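Long-range contacts in enoyl-CoA hydratase EchA1 (Mycobacterium marinum, PDB 3QXI), which probably catalyses the hydration of enoyl-CoA thioesters to 3-hydroxyacyl-CoA as a member of the crotonase family: residues P15-E20 with A41-A46; L105-E110 with E119-T124; E156-A161 with H179-V184. All coordinates share one frame; numbering follows the deposited sequence.

How the contacts relate
The three contacts follow one another along the chain, and none nests in or crosses another. Contact 1 closes a 20-residue loop that contains strand 25-30 and sets edge strand 17-22 against the start of helix 41-56. Contact 2, near the centre of the chain, closes a tight loop of eight residues between strand 105-109 of the same sheet and the end of helix 116-123. Contact 3 closes a mainly helical excursion, bringing the junction of helices 150-157 and 160-169 to the end of helix 175-180. Contacts 2 and 3 touch where R157 meets L122; contacts 1 and 3 lie on opposite sides of the chain's centre, about 29 Å apart between their own centres.

Contact 1 of 3, residues P15-E20 with A41-A46; sequences PEVLVE and AAVSRA
E16 lays its carboxylate beside the methyl of A42, OE2 nearest, and oxygen OE1 is gripped from beyond the two segments, by a hydrogen bond from N40 ND2 and a weak, long ion pair with R32 NE. N40, directly ahead of helix 41-56, also uses its OD1 to accept the backbone N-H of V43, so one asparagine joins the glutamate to the first turn. The other oxygen, OE2, comes to 3.2 Å from A42 CB, with E16 CD 3.7 Å from the same methyl. CG of E16 is anti to its own carbonyl carbon (chi1 -77°), and the chain runs on extended past CG, which carries the carboxylate to A42 and N40. Nearer the backbone, V43 CG2 lies 4.1 Å from E16 CB and 4.0 Å from the carbonyl oxygen E16 O. V17 points toward the helix. Its CG2, beside its own backbone N while CG1 is anti to that atom (chi1 169°), meets V43 CG1 at 3.7 Å, the two valine side chains crossing at about a right angle. One turn further along the helix from A42, the methyl of A46 lies 3.8 Å from V17 CB and also reaches V17 CG2. Besides V43 and A46, V17 touches L47 of the same helix and I28 of strand 25-30. The contact thus packs helix 41-56 on edge strand 17-22 of the six-stranded sheet of the crotonase fold. Its chemistry is divided: V17 and V43, with A46 beside them, make the apolar packing, while the charged end of E16, at the partly exposed margin, is held by a polar group that is itself bonded to the first helical turn.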
ATOM      1  N   PRO B  15      12.432  -7.619  37.352  1.00 46.23           N
ATOM      2  CA  PRO B  15      11.266  -7.093  36.633  1.00 44.60           C
ATOM      3  C   PRO B  15      11.058  -7.835  35.312  1.00 42.70           C
ATOM      4  O   PRO B  15      12.030  -8.202  34.640  1.00 41.58           O
ATOM      5  CB  PRO B  15      11.636  -5.625  36.379  1.00 44.25           C
ATOM      6  CG  PRO B  15      12.591  -5.291  37.466  1.00 45.98           C
ATOM      7  CD  PRO B  15      13.412  -6.555  37.646  1.00 46.62           C
ATOM      8  N   GLU B  16       9.796  -8.071  34.968  1.00 41.83           N
ATOM      9  CA  GLU B  16       9.450  -8.729  33.711  1.00 40.54           C
ATOM     10  C   GLU B  16       9.639  -7.849  32.462  1.00 38.73           C
ATOM     11  O   GLU B  16       9.677  -8.362  31.337  1.00 38.27           O
ATOM     12  CB  GLU B  16       8.064  -9.349  33.805  1.00 40.76           C
ATOM     13  CG  GLU B  16       8.114 -10.661  34.604  1.00 44.35           C
ATOM     14  CD  GLU B  16       6.758 -11.140  35.069  1.00 47.59           C
ATOM     15  OE1 GLU B  16       6.189 -12.019  34.383  1.00 48.17           O
ATOM     16  OE2 GLU B  16       6.273 -10.649  36.120  1.00 50.04           O
ATOM     17  N   VAL B  17       9.765  -6.539  32.676  1.00 37.33           N
ATOM     18  CA  VAL B  17      10.195  -5.583  31.646  1.00 35.92           C
ATOM     19  C   VAL B  17      11.222  -4.648  32.291  1.00 35.51           C
ATOM     20  O   VAL B  17      10.989  -4.114  33.373  1.00 35.76           O
ATOM     21  CB  VAL B  17       9.015  -4.781  31.047  1.00 35.30           C
ATOM     22  CG1 VAL B  17       9.500  -3.618  30.197  1.00 35.20           C
ATOM     23  CG2 VAL B  17       8.116  -5.692  30.203  1.00 35.71           C
ATOM     24  N   LEU B  18      12.367  -4.501  31.638  1.00 34.07           N
ATOM     25  CA  LEU B  18      13.427  -3.614  32.086  1.00 33.20           C
ATOM     26  C   LEU B  18      13.313  -2.329  31.283  1.00 31.77           C
ATOM     27  O   LEU B  18      12.939  -2.358  30.110  1.00 30.68           O
ATOM     28  CB  LEU B  18      14.811  -4.247  31.857  1.00 32.90           C
ATOM     29  CG  LEU B  18      15.135  -5.632  32.424  1.00 33.76           C
ATOM     30  CD1 LEU B  18      16.420  -6.188  31.807  1.00 32.80           C
ATOM     31  CD2 LEU B  18      15.236  -5.609  33.959  1.00 34.40           C
ATOM     32  N   VAL B  19      13.661  -1.218  31.918  1.00 30.92           N
ATOM     33  CA  VAL B  19      13.556   0.102  31.326  1.00 29.85           C
ATOM     34  C   VAL B  19      14.831   0.847  31.682  1.00 30.42           C
ATOM     35  O   VAL B  19      15.239   0.887  32.834  1.00 31.10           O
ATOM     36  CB  VAL B  19      12.305   0.899  31.848  1.00 29.89           C
ATOM     37  CG1 VAL B  19      12.219   2.284  31.221  1.00 27.23           C
ATOM     38  CG2 VAL B  19      11.001   0.132  31.617  1.00 29.47           C
ATOM     39  N   GLU B  20      15.466   1.434  30.688  1.00 30.15           N
ATOM     40  CA  GLU B  20      16.719   2.129  30.907  1.00 31.79           C
ATOM     41  C   GLU B  20      16.824   3.338  29.994  1.00 31.24           C
ATOM     42  O   GLU B  20      16.470   3.273  28.814  1.00 30.39           O
ATOM     43  CB  GLU B  20      17.885   1.173  30.655  1.00 32.13           C
ATOM     44  CG  GLU B  20      19.251   1.825  30.648  1.00 33.45           C
ATOM     45  CD  GLU B  20      20.312   0.923  30.068  1.00 36.62           C
ATOM     46  OE1 GLU B  20      20.042  -0.290  29.914  1.00 37.63           O
ATOM     47  OE2 GLU B  20      21.413   1.431  29.773  1.00 37.86           O
ATOM     48  N   ALA B  41       0.248 -10.504  31.840  1.00 30.68           N
ATOM     49  CA  ALA B  41      -0.336  -9.242  32.293  1.00 30.60           C
ATOM     50  C   ALA B  41       0.718  -8.271  32.838  1.00 30.67           C
ATOM     51  O   ALA B  41       0.564  -7.048  32.740  1.00 30.44           O
ATOM     52  CB  ALA B  41      -1.430  -9.498  33.324  1.00 31.96           C
ATOM     53  N   ALA B  42       1.788  -8.829  33.407  1.00 31.44           N
ATOM     54  CA  ALA B  42       2.885  -8.046  33.994  1.00 31.92           C
ATOM     55  C   ALA B  42       3.660  -7.283  32.904  1.00 30.82           C
ATOM     56  O   ALA B  42       3.932  -6.070  33.016  1.00 30.53           O
ATOM     57  CB  ALA B  42       3.820  -8.963  34.828  1.00 32.61           C
ATOM     58  N   VAL B  43       3.984  -7.999  31.830  1.00 30.41           N
ATOM     59  CA  VAL B  43       4.588  -7.382  30.643  1.00 28.78           C
ATOM     60  C   VAL B  43       3.650  -6.345  30.046  1.00 28.77           C
ATOM     61  O   VAL B  43       4.060  -5.211  29.773  1.00 28.33           O
ATOM     62  CB  VAL B  43       5.024  -8.438  29.599  1.00 28.69           C
ATOM     63  CG1 VAL B  43       5.642  -7.771  28.368  1.00 26.26           C
ATOM     64  CG2 VAL B  43       6.012  -9.404  30.211  1.00 26.69           C
ATOM     65  N   SER B  44       2.376  -6.703  29.902  1.00 29.07           N
ATOM     66  CA  SER B  44       1.430  -5.813  29.235  1.00 28.56           C
ATOM     67  C   SER B  44       1.269  -4.479  29.972  1.00 28.80           C
ATOM     68  O   SER B  44       1.345  -3.405  29.330  1.00 27.91           O
ATOM     69  CB  SER B  44       0.093  -6.516  29.002  1.00 29.03           C
ATOM     70  OG  SER B  44      -0.781  -5.711  28.241  1.00 29.17           O
ATOM     71  N   ARG B  45       1.075  -4.534  31.305  1.00 28.95           N
ATOM     72  CA  ARG B  45       1.030  -3.309  32.140  1.00 28.49           C
ATOM     73  C   ARG B  45       2.356  -2.536  32.109  1.00 27.92           C
ATOM     74  O   ARG B  45       2.354  -1.306  31.955  1.00 27.61           O
ATOM     75  CB  ARG B  45       0.609  -3.584  33.614  1.00 29.30           C
ATOM     76  N   ALA B  46       3.484  -3.239  32.243  1.00 27.98           N
ATOM     77  CA  ALA B  46       4.795  -2.559  32.264  1.00 27.63           C
ATOM     78  C   ALA B  46       5.187  -1.922  30.915  1.00 26.86           C
ATOM     79  O   ALA B  46       5.818  -0.847  30.892  1.00 27.15           O
ATOM     80  CB  ALA B  46       5.887  -3.473  32.790  1.00 28.05           C
TER

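Contact 2 of 3, residues L105-E110 with E119-T124; sequences LIAAVE and ELALAT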
ATOM      1  N   LEU B 105       8.989   5.381  18.145  1.00 17.56           N
ATOM      2  CA  LEU B 105       9.291   4.104  18.787  1.00 18.22           C
ATOM      3  C   LEU B 105       9.944   3.153  17.771  1.00 18.07           C
ATOM      4  O   LEU B 105       9.418   2.948  16.681  1.00 19.01           O
ATOM      5  CB  LEU B 105       8.008   3.488  19.331  1.00 17.27           C
ATOM      6  CG  LEU B 105       8.090   2.115  20.038  1.00 19.61           C
ATOM      7  CD1 LEU B 105       9.132   2.060  21.154  1.00 20.22           C
ATOM      8  CD2 LEU B 105       6.704   1.701  20.597  1.00 19.00           C
ATOM      9  N   ILE B 106      11.096   2.589  18.120  1.00 18.60           N
ATOM     10  CA  ILE B 106      11.823   1.681  17.218  1.00 17.13           C
ATOM     11  C   ILE B 106      11.833   0.247  17.803  1.00 17.23           C
ATOM     12  O   ILE B 106      12.153   0.062  18.969  1.00 16.99           O
ATOM     13  CB  ILE B 106      13.276   2.218  16.944  1.00 17.47           C
ATOM     14  CG1 ILE B 106      13.221   3.658  16.417  1.00 16.61           C
ATOM     15  CG2 ILE B 106      14.074   1.285  15.974  1.00 14.87           C
ATOM     16  CD1 ILE B 106      14.596   4.339  16.203  1.00 17.68           C
ATOM     17  N   ALA B 107      11.452  -0.769  17.019  1.00 16.31           N
ATOM     18  CA  ALA B 107      11.681  -2.143  17.490  1.00 15.39           C
ATOM     19  C   ALA B 107      13.122  -2.569  17.118  1.00 15.76           C
ATOM     20  O   ALA B 107      13.597  -2.249  16.025  1.00 15.00           O
ATOM     21  CB  ALA B 107      10.686  -3.084  16.945  1.00 14.43           C
ATOM     22  N   ALA B 108      13.821  -3.224  18.059  1.00 15.17           N
ATOM     23  CA  ALA B 108      15.128  -3.817  17.814  1.00 15.20           C
ATOM     24  C   ALA B 108      14.960  -5.334  18.013  1.00 15.73           C
ATOM     25  O   ALA B 108      14.815  -5.834  19.152  1.00 14.57           O
ATOM     26  CB  ALA B 108      16.175  -3.239  18.749  1.00 14.70           C
ATOM     27  N   VAL B 109      14.965  -6.045  16.886  1.00 15.95           N
ATOM     28  CA  VAL B 109      14.598  -7.454  16.854  1.00 16.58           C
ATOM     29  C   VAL B 109      15.786  -8.362  16.654  1.00 17.35           C
ATOM     30  O   VAL B 109      16.525  -8.203  15.701  1.00 16.96           O
ATOM     31  CB  VAL B 109      13.612  -7.765  15.701  1.00 16.46           C
ATOM     32  CG1 VAL B 109      13.244  -9.261  15.716  1.00 15.14           C
ATOM     33  CG2 VAL B 109      12.374  -6.879  15.785  1.00 15.12           C
ATOM     34  N   GLU B 110      15.912  -9.341  17.553  1.00 18.71           N
ATOM     35  CA  GLU B 110      16.825 -10.469  17.428  1.00 18.30           C
ATOM     36  C   GLU B 110      15.946 -11.698  17.465  1.00 18.93           C
ATOM     37  O   GLU B 110      14.868 -11.642  18.023  1.00 17.34           O
ATOM     38  CB  GLU B 110      17.786 -10.512  18.621  1.00 18.91           C
ATOM     39  CG  GLU B 110      18.550  -9.185  18.866  1.00 16.92           C
ATOM     40  CD  GLU B 110      19.812  -9.065  18.046  1.00 19.74           C
ATOM     41  OE1 GLU B 110      20.092 -10.000  17.260  1.00 20.61           O
ATOM     42  OE2 GLU B 110      20.547  -8.042  18.203  1.00 20.06           O
ATOM     43  N   GLU B 119       3.245  -8.534  16.123  1.00 15.65           N
ATOM     44  CA  GLU B 119       2.288  -7.451  16.366  1.00 15.94           C
ATOM     45  C   GLU B 119       2.886  -6.267  17.156  1.00 16.25           C
ATOM     46  O   GLU B 119       2.593  -5.111  16.856  1.00 15.81           O
ATOM     47  CB  GLU B 119       1.016  -7.988  16.993  1.00 16.87           C
ATOM     48  CG  GLU B 119       0.351  -9.068  16.119  1.00 18.90           C
ATOM     49  CD  GLU B 119      -0.988  -9.555  16.661  1.00 20.47           C
ATOM     50  OE1 GLU B 119      -1.037 -10.071  17.804  1.00 18.26           O
ATOM     51  OE2 GLU B 119      -1.991  -9.433  15.913  1.00 22.62           O
ATOM     52  N   LEU B 120       3.703  -6.563  18.165  1.00 15.98           N
ATOM     53  CA  LEU B 120       4.415  -5.521  18.894  1.00 16.67           C
ATOM     54  C   LEU B 120       5.371  -4.750  17.967  1.00 16.74           C
ATOM     55  O   LEU B 120       5.437  -3.512  18.020  1.00 17.15           O
ATOM     56  CB  LEU B 120       5.186  -6.107  20.078  1.00 16.11           C
ATOM     57  CG  LEU B 120       4.420  -6.832  21.200  1.00 17.21           C
ATOM     58  CD1 LEU B 120       5.296  -7.155  22.429  1.00 15.95           C
ATOM     59  CD2 LEU B 120       3.199  -6.055  21.633  1.00 18.89           C
ATOM     60  N   ALA B 121       6.093  -5.483  17.110  1.00 16.70           N
ATOM     61  CA  ALA B 121       7.049  -4.866  16.185  1.00 16.41           C
ATOM     62  C   ALA B 121       6.317  -3.914  15.233  1.00 15.69           C
ATOM     63  O   ALA B 121       6.717  -2.772  15.038  1.00 14.76           O
ATOM     64  CB  ALA B 121       7.771  -5.919  15.397  1.00 16.57           C
ATOM     65  N   LEU B 122       5.220  -4.404  14.671  1.00 15.23           N
ATOM     66  CA  LEU B 122       4.368  -3.628  13.771  1.00 14.82           C
ATOM     67  C   LEU B 122       3.727  -2.375  14.434  1.00 14.97           C
ATOM     68  O   LEU B 122       3.407  -1.411  13.726  1.00 14.07           O
ATOM     69  CB  LEU B 122       3.276  -4.539  13.177  1.00 13.75           C
ATOM     70  CG  LEU B 122       3.686  -5.506  12.059  1.00 15.19           C
ATOM     71  CD1 LEU B 122       2.604  -6.611  11.812  1.00 14.09           C
ATOM     72  CD2 LEU B 122       4.036  -4.764  10.732  1.00 13.18           C
ATOM     73  N   ALA B 123       3.516  -2.403  15.757  1.00 14.12           N
ATOM     74  CA  ALA B 123       2.940  -1.263  16.477  1.00 15.02           C
ATOM     75  C   ALA B 123       3.970  -0.167  16.718  1.00 15.57           C
ATOM     76  O   ALA B 123       3.615   0.968  17.046  1.00 15.44           O
ATOM     77  CB  ALA B 123       2.311  -1.710  17.819  1.00 14.93           C
ATOM     78  N   THR B 124       5.249  -0.501  16.572  1.00 16.00           N
ATOM     79  CA  THR B 124       6.302   0.530  16.562  1.00 16.55           C
ATOM     80  C   THR B 124       6.276   1.279  15.211  1.00 16.84           C
ATOM     81  O   THR B 124       5.524   0.898  14.310  1.00 17.27           O
ATOM     82  CB  THR B 124       7.742  -0.050  16.853  1.00 16.50           C
ATOM     83  OG1 THR B 124       8.210  -0.791  15.722  1.00 15.90           O
ATOM     84  CG2 THR B 124       7.772  -0.941  18.121  1.00 15.54           C
TER
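T124, at the end of helix 116-123, turns its side chain onto L105 and A107 of strand 105-109. Its CB lies 3.4 Å from the carbonyl oxygen L105 O. From CB the side chain forks. The methyl CG2, beside the backbone N of T124, fits against the leucine: L105 CG is 3.6 Å away and L105 CD2 3.8 Å, the two side chains crossing at about a right angle. The hydroxyl OG1 takes the crowded position between backbone N and carbonyl carbon (chi1 73°), which turns it back to the helix, where it donates to A121 O at 2.6 Å. That bond lies in the carbonyl plane, with a C=O...donor angle of 150°, and A121 O also accepts the N-H of T124 at 3.1 Å, so two donors of one residue grip this carbonyl. On its strand side OG1 is 3.6 Å from A107 CB, which also lies 4.1 Å from A121 CA. OG1 is paired with L126 O of the next strand as well, so its single proton can at most be shared between two carbonyl oxygens. The contact is wholly buried between sheet and helix layers of the crotonase fold: strand 105-109 lies between strands 62-67 and 126-130, with helix 116-123 over this side, L105 reaching M51 of helix 41-56, and I106 turned away to helix 193-205.

Contact 3 of 3, residues E156-A161 with H179-V184; sequences ERIPYA and HALGMV
I158 sets its CG2 methyl against both M183 and L181 and forms the apolar heart of the contact. CG2 lies 3.6 Å from M183 CB and 4.0 Å from L181 CB, and the sulphur M183 SD is a little further off at 4.1 Å. The I158 and M183 side chains run side by side, pointing the same way. In I158 it is CG1 that stands between backbone N and carbonyl carbon (chi1 66°), leaving CG2 beside the N and turned to its two partners. P159 adds its CD, 4.0 Å from L181 CD2. On the polar flank a water bridges the two backbones, donating to R157 O at 2.7 Å and to G182 O at 2.8 Å, so both carbonyls are satisfied by one molecule. On the same flank the R157 guanidinium turns an edge to M183 O, NH1 lying 3.2 Å from that oxygen at an angle too poor for a hydrogen bond; its NH2 is instead bonded to L122 O. What positions these groups is the way each helix ends or begins. G182 leaves the last turn of helix 175-180 with positive phi in a Schellman motif, its N-H bonded to H179 O at 3.0 Å, and so places L181 before the turn and M183 after it. P159 stands at the N-cap position of helix 160-169, whose A163 and L166 pack on I158. A second subunit continues the surface, its G182 packing on P159 and A161 and its R230 forming a salt bridge with E156, while A161 of the third subunit packs on R157. Schellman-terminated helix 175-180 thus packs on the N-cap of helix 160-169 at the subunit interface, consistent with the trimer that is the basic unit of crotonase-family assemblies.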
ATOM      1  N   GLU B 156      -0.613  -3.030   5.572  1.00 15.84           N
ATOM      2  CA  GLU B 156      -0.302  -1.626   5.415  1.00 18.10           C
ATOM      3  C   GLU B 156       1.214  -1.455   5.335  1.00 17.52           C
ATOM      4  O   GLU B 156       1.671  -0.402   4.966  1.00 18.13           O
ATOM      5  CB  GLU B 156      -0.921  -0.783   6.583  1.00 18.97           C
ATOM      6  CG  GLU B 156      -2.456  -0.722   6.480  1.00 22.41           C
ATOM      7  CD  GLU B 156      -3.238  -0.067   7.642  1.00 27.37           C
ATOM      8  OE1 GLU B 156      -2.658   0.269   8.718  1.00 25.73           O
ATOM      9  OE2 GLU B 156      -4.498   0.060   7.447  1.00 29.31           O
ATOM     10  N   ARG B 157       1.986  -2.499   5.636  1.00 16.47           N
ATOM     11  CA  ARG B 157       3.442  -2.379   5.644  1.00 16.45           C
ATOM     12  C   ARG B 157       4.137  -3.074   4.467  1.00 16.32           C
ATOM     13  O   ARG B 157       5.216  -2.663   4.059  1.00 17.20           O
ATOM     14  CB  ARG B 157       4.038  -2.874   6.995  1.00 16.47           C
ATOM     15  CG  ARG B 157       3.588  -2.092   8.221  1.00 17.96           C
ATOM     16  CD  ARG B 157       4.532  -0.904   8.592  1.00 24.77           C
ATOM     17  NE  ARG B 157       4.796  -0.824  10.053  1.00 32.10           N
ATOM     18  CZ  ARG B 157       5.990  -1.005  10.669  1.00 33.54           C
ATOM     19  NH1 ARG B 157       7.131  -1.284   9.993  1.00 29.25           N
ATOM     20  NH2 ARG B 157       6.048  -0.900  11.998  1.00 30.35           N
ATOM     21  N   ILE B 158       3.538  -4.141   3.946  1.00 15.36           N
ATOM     22  CA  ILE B 158       4.115  -4.939   2.853  1.00 13.86           C
ATOM     23  C   ILE B 158       3.005  -5.098   1.818  1.00 13.93           C
ATOM     24  O   ILE B 158       1.861  -4.748   2.120  1.00 14.42           O
ATOM     25  CB  ILE B 158       4.593  -6.347   3.357  1.00 13.57           C
ATOM     26  CG1 ILE B 158       3.425  -7.234   3.828  1.00 11.96           C
ATOM     27  CG2 ILE B 158       5.592  -6.233   4.487  1.00 13.07           C
ATOM     28  CD1 ILE B 158       3.868  -8.673   4.125  1.00 10.96           C
ATOM     29  N   PRO B 159       3.304  -5.628   0.616  1.00 14.19           N
ATOM     30  CA  PRO B 159       2.236  -5.765  -0.370  1.00 14.56           C
ATOM     31  C   PRO B 159       1.026  -6.569   0.154  1.00 15.03           C
ATOM     32  O   PRO B 159       1.205  -7.630   0.789  1.00 14.21           O
ATOM     33  CB  PRO B 159       2.935  -6.494  -1.512  1.00 14.34           C
ATOM     34  CG  PRO B 159       4.312  -5.910  -1.457  1.00 13.74           C
ATOM     35  CD  PRO B 159       4.609  -5.981   0.012  1.00 14.48           C
ATOM     36  N   TYR B 160      -0.173  -6.036  -0.108  1.00 14.38           N
ATOM     37  CA  TYR B 160      -1.435  -6.647   0.334  1.00 14.93           C
ATOM     38  C   TYR B 160      -1.506  -8.170   0.156  1.00 14.28           C
ATOM     39  O   TYR B 160      -1.848  -8.883   1.102  1.00 14.65           O
ATOM     40  CB  TYR B 160      -2.637  -5.956  -0.350  1.00 14.83           C
ATOM     41  CG  TYR B 160      -3.985  -6.477   0.066  1.00 17.85           C
ATOM     42  CD1 TYR B 160      -4.676  -5.883   1.113  1.00 22.37           C
ATOM     43  CD2 TYR B 160      -4.570  -7.551  -0.578  1.00 20.65           C
ATOM     44  CE1 TYR B 160      -5.904  -6.327   1.511  1.00 24.48           C
ATOM     45  CE2 TYR B 160      -5.829  -8.023  -0.178  1.00 26.12           C
ATOM     46  CZ  TYR B 160      -6.484  -7.389   0.879  1.00 26.46           C
ATOM     47  OH  TYR B 160      -7.719  -7.799   1.308  1.00 27.72           O
ATOM     48  N   ALA B 161      -1.177  -8.671  -1.031  1.00 14.14           N
ATOM     49  CA  ALA B 161      -1.285 -10.111  -1.310  1.00 14.17           C
ATOM     50  C   ALA B 161      -0.288 -10.969  -0.519  1.00 14.66           C
ATOM     51  O   ALA B 161      -0.592 -12.127  -0.175  1.00 15.10           O
ATOM     52  CB  ALA B 161      -1.158 -10.376  -2.781  1.00 14.70           C
ATOM     53  N   HIS B 179      12.846  -6.851   4.963  1.00 15.35           N
ATOM     54  CA  HIS B 179      13.584  -5.656   4.589  1.00 14.98           C
ATOM     55  C   HIS B 179      13.367  -5.406   3.101  1.00 15.46           C
ATOM     56  O   HIS B 179      13.139  -4.271   2.695  1.00 15.99           O
ATOM     57  CB  HIS B 179      15.058  -5.828   4.908  1.00 15.25           C
ATOM     58  CG  HIS B 179      15.924  -4.746   4.362  1.00 16.23           C
ATOM     59  ND1 HIS B 179      16.757  -4.932   3.281  1.00 17.42           N
ATOM     60  CD2 HIS B 179      16.086  -3.459   4.752  1.00 16.88           C
ATOM     61  CE1 HIS B 179      17.407  -3.807   3.038  1.00 18.99           C
ATOM     62  NE2 HIS B 179      17.007  -2.896   3.909  1.00 17.96           N
ATOM     63  N   ALA B 180      13.407  -6.462   2.288  1.00 15.63           N
ATOM     64  CA  ALA B 180      13.193  -6.292   0.829  1.00 16.50           C
ATOM     65  C   ALA B 180      11.795  -5.730   0.546  1.00 15.87           C
ATOM     66  O   ALA B 180      11.564  -5.022  -0.452  1.00 16.01           O
ATOM     67  CB  ALA B 180      13.403  -7.625   0.067  1.00 15.96           C
ATOM     68  N   LEU B 181      10.861  -6.052   1.427  1.00 14.74           N
ATOM     69  CA  LEU B 181       9.489  -5.637   1.223  1.00 14.80           C
ATOM     70  C   LEU B 181       9.218  -4.270   1.868  1.00 15.34           C
ATOM     71  O   LEU B 181       8.116  -3.706   1.694  1.00 16.15           O
ATOM     72  CB  LEU B 181       8.532  -6.707   1.743  1.00 14.12           C
ATOM     73  CG  LEU B 181       8.553  -8.005   0.968  1.00 14.20           C
ATOM     74  CD1 LEU B 181       7.684  -9.013   1.670  1.00 15.29           C
ATOM     75  CD2 LEU B 181       8.127  -7.755  -0.534  1.00 13.46           C
ATOM     76  N   GLY B 182      10.202  -3.749   2.615  1.00 14.43           N
ATOM     77  CA  GLY B 182      10.111  -2.405   3.171  1.00 14.30           C
ATOM     78  C   GLY B 182       9.403  -2.314   4.513  1.00 14.30           C
ATOM     79  O   GLY B 182       9.095  -1.215   4.971  1.00 14.07           O
ATOM     80  N   MET B 183       9.136  -3.464   5.121  1.00 13.74           N
ATOM     81  CA  MET B 183       8.676  -3.555   6.497  1.00 14.04           C
ATOM     82  C   MET B 183       9.804  -3.324   7.523  1.00 14.36           C
ATOM     83  O   MET B 183       9.598  -2.630   8.499  1.00 15.07           O
ATOM     84  CB  MET B 183       8.025  -4.910   6.730  1.00 12.38           C
ATOM     85  CG  MET B 183       7.723  -5.202   8.185  1.00 15.79           C
ATOM     86  SD  MET B 183       6.772  -6.702   8.339  1.00 17.63           S
ATOM     87  CE  MET B 183       7.159  -7.206  10.022  1.00 18.39           C
ATOM     88  N   VAL B 184      10.987  -3.898   7.283  1.00 15.29           N
ATOM     89  CA  VAL B 184      12.149  -3.741   8.157  1.00 15.69           C
ATOM     90  C   VAL B 184      13.001  -2.599   7.602  1.00 16.04           C
ATOM     91  O   VAL B 184      13.377  -2.623   6.428  1.00 16.34           O
ATOM     92  CB  VAL B 184      12.967  -5.061   8.243  1.00 15.80           C
ATOM     93  CG1 VAL B 184      14.389  -4.830   8.811  1.00 15.53           C
ATOM     94  CG2 VAL B 184      12.210  -6.073   9.052  1.00 15.66           C
TER
HETATM   95  O   HOH W   1       6.389  -0.615   5.380  1.00  6.84           O